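Local atomic coordinates of Serine/threonine-protein kinase PknI (Mycobacterium tuberculosis, PDB entry 5XLM), a protein that phosphorylates proteins on serine and threonine, slows mycobacterial growth within the infected host and carries a probable extracellular sensor domain, probably working as a dimer. Residues L78-L84 with V182-P187. Residues are numbered along the deposited sequence; the frame is centred on the assembly and turned at random.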
# COMPACT_ATOMS: atom_id res chain seq x y z
N LEU A 78 -2.79 12.62 -4.91
CA LEU A 78 -3.44 11.55 -4.17
C LEU A 78 -3.61 10.33 -5.07
O LEU A 78 -3.80 10.46 -6.28
CB LEU A 78 -4.80 11.98 -3.64
CG LEU A 78 -4.83 13.18 -2.69
CD1 LEU A 78 -6.27 13.51 -2.33
CD2 LEU A 78 -4.02 12.89 -1.45
N ALA A 79 -3.56 9.15 -4.46
CA ALA A 79 -3.73 7.90 -5.17
C ALA A 79 -4.74 7.04 -4.42
O ALA A 79 -4.65 6.91 -3.19
CB ALA A 79 -2.40 7.15 -5.31
N ALA A 80 -5.69 6.49 -5.15
CA ALA A 80 -6.68 5.57 -4.60
C ALA A 80 -6.45 4.19 -5.20
O ALA A 80 -6.16 4.06 -6.39
CB ALA A 80 -8.10 6.04 -4.90
N ALA A 81 -6.57 3.16 -4.37
CA ALA A 81 -6.32 1.79 -4.80
C ALA A 81 -7.46 0.89 -4.36
O ALA A 81 -7.79 0.85 -3.16
CB ALA A 81 -4.99 1.27 -4.23
N THR A 82 -8.06 0.19 -5.31
CA THR A 82 -9.09 -0.80 -5.02
C THR A 82 -8.52 -2.19 -5.24
O THR A 82 -7.78 -2.42 -6.21
CB THR A 82 -10.35 -0.57 -5.86
OG1 THR A 82 -11.31 -1.60 -5.57
CG2 THR A 82 -10.02 -0.57 -7.35
N MET A 83 -8.84 -3.11 -4.34
CA MET A 83 -8.23 -4.43 -4.36
C MET A 83 -8.84 -5.29 -5.46
O MET A 83 -10.06 -5.31 -5.66
CB MET A 83 -8.40 -5.12 -3.01
CG MET A 83 -7.51 -6.32 -2.81
SD MET A 83 -7.65 -6.99 -1.14
CE MET A 83 -6.39 -8.26 -1.17
N LEU A 84 -7.98 -6.00 -6.18
CA LEU A 84 -8.38 -6.94 -7.21
C LEU A 84 -8.39 -8.36 -6.65
O LEU A 84 -7.84 -8.63 -5.57
CB LEU A 84 -7.46 -6.83 -8.42
CG LEU A 84 -7.31 -5.43 -9.03
CD1 LEU A 84 -6.26 -5.45 -10.13
CD2 LEU A 84 -8.64 -4.92 -9.57
N VAL A 182 -12.96 -2.85 -13.99
CA VAL A 182 -13.08 -2.33 -12.63
C VAL A 182 -13.20 -0.81 -12.66
O VAL A 182 -12.70 -0.14 -13.57
CB VAL A 182 -11.89 -2.79 -11.76
CG1 VAL A 182 -10.64 -1.99 -12.09
CG2 VAL A 182 -12.24 -2.69 -10.28
N THR A 183 -13.90 -0.27 -11.67
CA THR A 183 -14.03 1.17 -11.48
C THR A 183 -13.26 1.55 -10.22
O THR A 183 -13.66 1.19 -9.11
CB THR A 183 -15.50 1.60 -11.37
OG1 THR A 183 -16.03 1.18 -10.11
CG2 THR A 183 -16.32 0.98 -12.49
N VAL A 184 -12.16 2.27 -10.39
CA VAL A 184 -11.39 2.76 -9.25
C VAL A 184 -11.98 4.10 -8.83
O VAL A 184 -12.17 4.98 -9.68
CB VAL A 184 -9.90 2.89 -9.59
CG1 VAL A 184 -9.07 3.06 -8.32
CG2 VAL A 184 -9.42 1.68 -10.38
N PRO A 185 -12.31 4.29 -7.55
CA PRO A 185 -12.88 5.57 -7.12
C PRO A 185 -11.85 6.69 -7.24
O PRO A 185 -10.76 6.61 -6.67
CB PRO A 185 -13.26 5.32 -5.65
CG PRO A 185 -12.37 4.19 -5.22
CD PRO A 185 -12.20 3.33 -6.44
N ASP A 186 -12.20 7.72 -8.01
CA ASP A 186 -11.31 8.86 -8.20
C ASP A 186 -11.05 9.52 -6.86
O ASP A 186 -12.00 9.93 -6.18
CB ASP A 186 -11.93 9.85 -9.18
CG ASP A 186 -10.93 10.87 -9.71
OD1 ASP A 186 -10.17 11.45 -8.90
OD2 ASP A 186 -10.91 11.10 -10.94
N PRO A 187 -9.79 9.64 -6.42
CA PRO A 187 -9.52 10.27 -5.12
C PRO A 187 -9.94 11.72 -5.07
O PRO A 187 -10.18 12.25 -3.98
CB PRO A 187 -8.01 10.11 -4.95
CG PRO A 187 -7.49 9.96 -6.35
CD PRO A 187 -8.55 9.24 -7.12
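Pro187 lies over the backbone of Leu78 and the methyl of Ala80, on the face of strand 77-83 that meets the C-terminal segment 182-187. Round the ring of Pro187, CB rests 3.9 Å from CB of Leu78 and also touches the Ala80 methyl; CG reaches the strand backbone, 3.7 Å from O of Leu78 and, more loosely, N of Ala80; CD turns back to CB of Ala80 at 3.9 Å. That methyl is also close to the chain of the other segment, with CB of Ala80 3.2 Å from O of Pro185. Further along, Thr82 takes over with its methyl: with OG1 anti to the backbone N (chi1 178°), CG2 is directed at the fork of Val184, 3.8 Å from CG2 of Val184 and nearly as close to its CG1. The second of these methyls, CG1 of Val184, also lies 3.6 Å from O of Ala80, and the valine packs on Arg69 of the adjoining strand 62-72. Looser apolar contact ends the row, where CD2 of Leu84 approaches CG2 of Val182 at 4.3 Å. The two segments run in nearly opposite directions, 159° apart, and meet without hydrogen bonds between them; strand 77-83 pairs with strands 62-72 and 100-105. The arrangement is that of an extended, proline-containing C-terminal tail running antiparallel along one strand, on the face of an antiparallel sheet in the probably extracellular sensor domain.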